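Local structure of transcriptional regulator, TetR family (Cytophaga hutchinsonii, 3EUP) at residues A76-C81 with L88-S93; T159-S164 with E193-G198; Q14-S19 with G50-K55. The protein probably regulates transcription by binding operator DNA as a dimer, as TetR-family regulators do through N-terminal helix-turn-helix domains. All blocks are in the same frame, centred on the assembly; numbering follows the deposited sequence.

Interaction 1. Residues A76-C81 with L88-S93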
# COMPACT_ATOMS: atom_id res chain seq x y z
N ALA A 76 3.09 21.77 -7.92
CA ALA A 76 2.31 22.98 -8.04
C ALA A 76 1.89 23.46 -6.65
O ALA A 76 1.95 24.64 -6.37
CB ALA A 76 1.11 22.78 -8.97
N LYS A 77 1.51 22.53 -5.78
CA LYS A 77 1.10 22.87 -4.41
C LYS A 77 2.27 23.32 -3.55
O LYS A 77 2.15 24.27 -2.78
CB LYS A 77 0.39 21.67 -3.76
CG LYS A 77 -1.03 21.50 -4.27
CD LYS A 77 -1.80 20.51 -3.49
CE LYS A 77 -3.25 20.58 -3.88
NZ LYS A 77 -3.84 21.81 -3.36
N VAL A 78 3.43 22.69 -3.71
CA VAL A 78 4.63 23.10 -3.00
C VAL A 78 5.06 24.54 -3.40
O VAL A 78 5.32 25.36 -2.55
CB VAL A 78 5.77 22.08 -3.24
CG1 VAL A 78 7.09 22.64 -2.87
CG2 VAL A 78 5.50 20.81 -2.43
N GLN A 79 5.05 24.84 -4.69
CA GLN A 79 5.43 26.17 -5.17
C GLN A 79 4.45 27.27 -4.75
O GLN A 79 4.73 28.43 -4.93
CB GLN A 79 5.62 26.16 -6.71
CG GLN A 79 6.82 25.27 -7.20
CD GLN A 79 6.86 25.04 -8.74
OE1 GLN A 79 6.02 25.54 -9.50
NE2 GLN A 79 7.85 24.28 -9.19
N ALA A 80 3.29 26.92 -4.19
CA ALA A 80 2.36 27.91 -3.68
C ALA A 80 2.49 28.16 -2.17
O ALA A 80 1.81 29.05 -1.63
CB ALA A 80 0.94 27.51 -4.01
N CYS A 81 3.36 27.40 -1.49
CA CYS A 81 3.57 27.53 -0.04
C CYS A 81 4.51 28.70 0.36
O CYS A 81 5.39 29.06 -0.41
CB CYS A 81 4.19 26.24 0.51
SG CYS A 81 3.13 24.74 0.38
N LEU A 88 5.94 20.48 3.21
CA LEU A 88 5.94 19.10 3.70
C LEU A 88 4.51 18.56 4.05
O LEU A 88 4.32 17.34 4.20
CB LEU A 88 6.89 18.98 4.92
CG LEU A 88 8.38 19.26 4.68
CD1 LEU A 88 9.14 19.20 6.01
CD2 LEU A 88 9.00 18.28 3.65
N LEU A 89 3.53 19.46 4.14
CA LEU A 89 2.19 19.10 4.55
C LEU A 89 1.12 19.34 3.49
O LEU A 89 -0.03 19.38 3.82
CB LEU A 89 1.83 19.81 5.85
CG LEU A 89 2.81 19.50 6.97
CD1 LEU A 89 2.51 20.35 8.23
CD2 LEU A 89 2.77 18.02 7.24
N VAL A 90 1.48 19.40 2.21
CA VAL A 90 0.48 19.53 1.15
C VAL A 90 -0.28 18.20 0.84
O VAL A 90 -1.23 18.20 0.06
CB VAL A 90 1.15 20.01 -0.13
CG1 VAL A 90 1.81 21.42 0.06
CG2 VAL A 90 2.20 18.97 -0.58
N TYR A 91 0.13 17.08 1.46
CA TYR A 91 -0.38 15.74 1.09
C TYR A 91 -1.87 15.57 1.36
O TYR A 91 -2.62 15.14 0.50
CB TYR A 91 0.50 14.65 1.76
CG TYR A 91 1.92 14.77 1.23
CD1 TYR A 91 2.25 14.31 -0.03
CD2 TYR A 91 2.89 15.50 1.94
CE1 TYR A 91 3.51 14.49 -0.53
CE2 TYR A 91 4.15 15.69 1.44
CZ TYR A 91 4.46 15.18 0.20
OH TYR A 91 5.70 15.39 -0.32
N SER A 92 -2.33 15.95 2.53
CA SER A 92 -3.75 15.84 2.82
C SER A 92 -4.64 16.57 1.80
O SER A 92 -5.68 16.05 1.38
CB SER A 92 -4.08 16.36 4.20
OG SER A 92 -5.45 16.16 4.38
N SER A 93 -4.25 17.77 1.39
CA SER A 93 -5.12 18.49 0.49
C SER A 93 -5.00 17.83 -0.89
O SER A 93 -6.00 17.67 -1.58
CB SER A 93 -4.82 19.99 0.48
OG SER A 93 -3.79 20.27 -0.43

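Interaction 2. Residues T159-S164 with E193-G198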
# COMPACT_ATOMS: atom_id res chain seq x y z
N THR A 159 16.90 11.86 6.62
CA THR A 159 16.52 10.63 5.89
C THR A 159 15.39 9.90 6.60
O THR A 159 14.38 9.50 5.97
CB THR A 159 17.71 9.69 5.67
OG1 THR A 159 18.66 10.35 4.84
CG2 THR A 159 17.29 8.41 4.95
N LYS A 160 15.54 9.71 7.91
CA LYS A 160 14.47 9.10 8.72
C LYS A 160 13.10 9.81 8.59
O LYS A 160 12.05 9.15 8.42
CB LYS A 160 14.83 9.02 10.21
CG LYS A 160 13.68 8.52 11.07
CD LYS A 160 14.08 8.10 12.47
CE LYS A 160 14.01 9.21 13.47
NZ LYS A 160 14.25 8.68 14.83
N ILE A 161 13.10 11.13 8.67
CA ILE A 161 11.87 11.91 8.53
C ILE A 161 11.25 11.77 7.12
O ILE A 161 10.04 11.57 6.97
CB ILE A 161 12.07 13.42 8.88
CG1 ILE A 161 12.23 13.60 10.39
CG2 ILE A 161 10.84 14.24 8.42
CD1 ILE A 161 13.61 13.30 10.85
N ALA A 162 12.11 11.81 6.12
CA ALA A 162 11.66 11.75 4.73
C ALA A 162 10.98 10.38 4.45
O ALA A 162 9.91 10.35 3.86
CB ALA A 162 12.87 12.02 3.77
N PHE A 163 11.58 9.28 4.90
CA PHE A 163 10.97 7.95 4.69
C PHE A 163 9.71 7.79 5.53
O PHE A 163 8.77 7.22 5.06
CB PHE A 163 11.92 6.77 4.93
CG PHE A 163 12.85 6.49 3.78
CD1 PHE A 163 12.34 6.12 2.55
CD2 PHE A 163 14.22 6.57 3.94
CE1 PHE A 163 13.18 5.87 1.49
CE2 PHE A 163 15.09 6.32 2.87
CZ PHE A 163 14.57 5.95 1.65
N SER A 164 9.69 8.34 6.73
CA SER A 164 8.51 8.23 7.58
C SER A 164 7.30 8.98 7.04
O SER A 164 6.18 8.51 7.21
CB SER A 164 8.80 8.72 8.99
OG SER A 164 9.89 7.98 9.51
N GLU A 193 1.43 15.82 10.38
CA GLU A 193 1.66 17.14 10.97
C GLU A 193 2.47 17.08 12.27
O GLU A 193 3.37 17.88 12.48
CB GLU A 193 0.32 17.82 11.29
CG GLU A 193 -0.35 18.42 10.10
CD GLU A 193 -1.04 19.75 10.43
OE1 GLU A 193 -1.29 20.02 11.63
OE2 GLU A 193 -1.34 20.53 9.49
N ASP A 194 2.12 16.17 13.17
CA ASP A 194 2.88 16.00 14.41
C ASP A 194 4.38 15.67 14.13
O ASP A 194 5.27 16.17 14.82
CB ASP A 194 2.27 14.90 15.29
CG ASP A 194 0.82 15.19 15.67
OD1 ASP A 194 0.44 16.38 15.71
OD2 ASP A 194 0.04 14.24 15.95
N LEU A 195 4.66 14.83 13.14
CA LEU A 195 6.05 14.49 12.84
C LEU A 195 6.84 15.75 12.51
O LEU A 195 7.93 15.97 13.02
CB LEU A 195 6.12 13.49 11.66
CG LEU A 195 7.46 12.92 11.21
CD1 LEU A 195 8.07 12.02 12.32
CD2 LEU A 195 7.29 12.14 9.93
N ILE A 196 6.28 16.59 11.65
CA ILE A 196 7.01 17.78 11.19
C ILE A 196 7.10 18.87 12.29
O ILE A 196 8.19 19.47 12.51
CB ILE A 196 6.44 18.28 9.86
CG1 ILE A 196 6.70 17.20 8.82
CG2 ILE A 196 7.12 19.61 9.46
CD1 ILE A 196 5.78 17.24 7.71
N ALA A 197 6.01 19.02 13.06
CA ALA A 197 6.03 19.89 14.26
C ALA A 197 7.17 19.49 15.18
O ALA A 197 7.82 20.34 15.77
CB ALA A 197 4.71 19.85 15.02
N GLY A 198 7.43 18.19 15.28
CA GLY A 198 8.46 17.68 16.14
C GLY A 198 9.87 17.95 15.66
O GLY A 198 10.80 17.73 16.42

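Interaction 3. Residues Q14-S19 with G50-K55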
# COMPACT_ATOMS: atom_id res chain seq x y z
N GLN A 14 0.11 9.65 -27.02
CA GLN A 14 -0.28 10.35 -25.81
C GLN A 14 -1.76 10.16 -25.45
O GLN A 14 -2.12 9.98 -24.29
CB GLN A 14 0.05 11.85 -25.93
CG GLN A 14 -0.21 12.64 -24.66
CD GLN A 14 0.60 12.15 -23.47
OE1 GLN A 14 1.70 11.59 -23.61
NE2 GLN A 14 0.05 12.36 -22.26
N PHE A 15 -2.63 10.19 -26.45
CA PHE A 15 -4.03 9.86 -26.25
C PHE A 15 -4.20 8.44 -25.69
O PHE A 15 -5.06 8.22 -24.83
CB PHE A 15 -4.83 10.01 -27.55
CG PHE A 15 -6.23 9.46 -27.45
CD1 PHE A 15 -7.26 10.23 -26.90
CD2 PHE A 15 -6.52 8.17 -27.89
CE1 PHE A 15 -8.57 9.70 -26.76
CE2 PHE A 15 -7.82 7.64 -27.77
CZ PHE A 15 -8.84 8.42 -27.19
N ILE A 16 -3.44 7.47 -26.22
CA ILE A 16 -3.52 6.13 -25.73
C ILE A 16 -3.15 6.13 -24.25
O ILE A 16 -3.83 5.50 -23.45
CB ILE A 16 -2.57 5.10 -26.44
CG1 ILE A 16 -2.84 4.95 -27.93
CG2 ILE A 16 -2.72 3.75 -25.79
CD1 ILE A 16 -4.22 4.72 -28.22
N ILE A 17 -2.06 6.82 -23.90
CA ILE A 17 -1.56 6.83 -22.51
C ILE A 17 -2.63 7.41 -21.60
O ILE A 17 -3.02 6.79 -20.59
CB ILE A 17 -0.25 7.61 -22.36
CG1 ILE A 17 0.89 6.86 -23.06
CG2 ILE A 17 0.10 7.78 -20.88
CD1 ILE A 17 2.17 7.72 -23.34
N GLU A 18 -3.16 8.56 -22.01
CA GLU A 18 -4.17 9.28 -21.24
C GLU A 18 -5.44 8.47 -21.02
O GLU A 18 -5.99 8.50 -19.93
CB GLU A 18 -4.49 10.63 -21.91
CG GLU A 18 -3.34 11.57 -21.71
CD GLU A 18 -3.43 12.85 -22.45
OE1 GLU A 18 -4.53 13.18 -23.00
OE2 GLU A 18 -2.36 13.52 -22.44
N SER A 19 -5.88 7.74 -22.04
CA SER A 19 -7.13 7.00 -22.00
C SER A 19 -7.01 5.76 -21.18
O SER A 19 -7.99 5.32 -20.56
CB SER A 19 -7.53 6.55 -23.41
OG SER A 19 -7.78 7.67 -24.21
N GLY A 50 0.49 -0.15 -32.96
CA GLY A 50 1.33 0.60 -33.88
C GLY A 50 2.04 1.75 -33.18
O GLY A 50 2.91 2.38 -33.77
N ASN A 51 1.66 2.03 -31.94
CA ASN A 51 2.34 3.05 -31.12
C ASN A 51 3.15 2.45 -29.98
O ASN A 51 4.05 3.09 -29.44
CB ASN A 51 1.30 4.01 -30.55
CG ASN A 51 0.74 4.90 -31.59
OD1 ASN A 51 1.36 5.91 -31.96
ND2 ASN A 51 -0.41 4.52 -32.13
N PHE A 52 2.82 1.23 -29.59
CA PHE A 52 3.48 0.55 -28.50
C PHE A 52 3.82 -0.88 -28.90
O PHE A 52 3.02 -1.55 -29.55
CB PHE A 52 2.54 0.48 -27.30
CG PHE A 52 2.28 1.79 -26.67
CD1 PHE A 52 3.14 2.28 -25.70
CD2 PHE A 52 1.18 2.54 -27.04
CE1 PHE A 52 2.90 3.47 -25.08
CE2 PHE A 52 0.93 3.77 -26.45
CZ PHE A 52 1.79 4.24 -25.46
N GLU A 53 4.95 -1.37 -28.40
CA GLU A 53 5.36 -2.74 -28.67
C GLU A 53 4.33 -3.75 -28.19
O GLU A 53 3.90 -4.62 -28.94
CB GLU A 53 6.72 -3.02 -28.02
CG GLU A 53 7.29 -4.44 -28.27
CD GLU A 53 7.53 -4.79 -29.75
OE1 GLU A 53 7.79 -3.88 -30.57
OE2 GLU A 53 7.48 -6.01 -30.08
N ASN A 54 3.95 -3.64 -26.93
CA ASN A 54 3.04 -4.59 -26.32
C ASN A 54 2.35 -3.94 -25.14
O ASN A 54 2.60 -2.76 -24.84
CB ASN A 54 3.81 -5.81 -25.84
CG ASN A 54 5.04 -5.43 -25.02
OD1 ASN A 54 4.96 -4.63 -24.11
ND2 ASN A 54 6.19 -6.00 -25.38
N LYS A 55 1.47 -4.71 -24.50
CA LYS A 55 0.69 -4.19 -23.38
C LYS A 55 1.58 -3.67 -22.26
O LYS A 55 1.24 -2.68 -21.60
CB LYS A 55 -0.24 -5.27 -22.83
CG LYS A 55 -1.09 -4.78 -21.66
CD LYS A 55 -2.25 -5.67 -21.35
CE LYS A 55 -1.79 -7.00 -20.85
NZ LYS A 55 -2.71 -7.54 -19.82

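Interaction 1. Residues A76-C81 with L88-S93
Val90 supplies the apolar centre of this contact, dividing its two methyls between Cys81 and Val78. Cys81 SG lies 3.6 Å from Val90 CG1, whereas Val78 CG2 stays a looser 4.2 Å from Val90 CG2. With chi1 at -62°, Val90 CG1 is anti to its own carbonyl carbon and points across to the sulfur; CG2 takes the position between N and C, where it also sits over the centre of the Tyr91 ring, 4.2 Å above the plane. The root of Lys77 completes the patch, its CB 4.1 Å from Val90 CB.

The polar part is thin. The Lys77 chain runs extended as far as CE and then bends at chi4 (-72°), which carries NZ to Ser93 OG in a weak hydrogen bond of 3.3 Å. That hydroxyl in turn makes a weak bond to Val90 O within its own segment.

A backbone bond shapes the first segment: a type I turn from Val78 to Cys81, closed by Cys81 N to Val78 O at 3.0 Å, brings the chain round at the C-terminal part of helix 55-78 and turns the cysteine toward Val90. Met87 of helix 84-88 packs on both Val78 and Cys81.

Helix 55-78 is thus held to the Val90 and helix 91-96 region of the TetR C-terminal domain mainly by van der Waals contact, while the lysine, at the margin, adds only a weak bond.

Interaction 2. Residues T159-S164 with E193-G198
Lys160 O is gripped twice by Ser164, the residue whose CB meets Leu195 across the contact. Ser164 OG donates to Lys160 O at 2.7 Å, tilted 32° from the carbonyl plane, and the backbone Ser164 N reaches the same oxygen at 3.0 Å from the opposite face. With OG anti to the carbonyl carbon (chi1 -56°), the hydroxyl folds back along helix 158-179. Its other partner is Ser191 OG of the second subunit, to which it is hydrogen-bonded.

Across the segments the contact is apolar and rests on one methyl of Leu195. In Leu195 a chi1 of -176° turns CG away from the backbone N and sends the branch out from helix 182-197, laying CD2 against helix 158-179. There Leu195 CD2 lies 3.9 Å from Ser164 CB and 4.1 Å from Ile161 O, with Ile161 CG2 more loosely placed at 4.4 Å. Met165 and Leu168 extend the hydrophobic surface that receives the leucine.

The two helices pack with those of the second subunit, consistent with the four-helix dimer interface of TetR-family regulators, and Lys160 makes salt bridges to Asp194 and Glu190 of that subunit. Chemically, the work is divided: within the chain a leucine methyl joins the helices by dispersion, the hydroxyl of Ser164 serves both its own helix and Ser191 of the second subunit, and the charges of Lys160 and Asp194 reach across to it.

Interaction 3. Residues Q14-S19 with G50-K55
Ile16 and Ile17 lie on a regular turn of helix 10-31, whereas Phe52, their partner, sits in an irregular loop with an extended backbone (phi -134°, psi 145°). The closest CA atoms are those of Ile16 and Asn51, 8.5 Å apart, so the gap is bridged by side chains alone. The Phe52 ring enters it, with chi1 -69° setting CG anti to the carbonyl carbon. Ile16 CG2 comes obliquely to Phe52 CE2 at 3.7 Å, and Ile16 CB is as near to that atom. Ile17 CG1 meets Phe52 CZ at the ring edge, also at 3.7 Å, the two side chains crossing at about a right angle. In the helical DNA-binding domain of the TetR family this loop follows the helix-turn-helix, here probably helices 34-41 and 45-48, and leads into helix 55-78. An alanine in place of Phe52 is likely to open a gap beside Ile16 and Ile17 and leave Val58 of helix 55-78 without its aromatic neighbour. Asn51 ties the loop to the residues just before helix 10-31 by hydrogen bonds with Ser7 O and Ser9 N, and Asn54 N-caps helix 55-78 through Asn54 OD1 to Ala57 N.

How the interactions relate
Along the chain the contacts come in series: interaction 3 closes first, then interaction 1, then interaction 2. Helix 55-78 runs between the first two, starting in the 50-55 segment and ending in 76-81, which spans the roughly 31 Å between their centres; it joins the DNA-binding domain to the rest of the protein. Interactions 1 and 2 are neighbours, their centres about 15 Å apart, and meet where Leu88 and Leu89 pack on Ile196. Interaction 3 lies on the other side of the chain's centre from interaction 2, their centres about 39 Å apart. Such a layout would let changes in the C-terminal, dimer-forming part reach the DNA-binding part, probably in part through helix 55-78, as in TetR relatives.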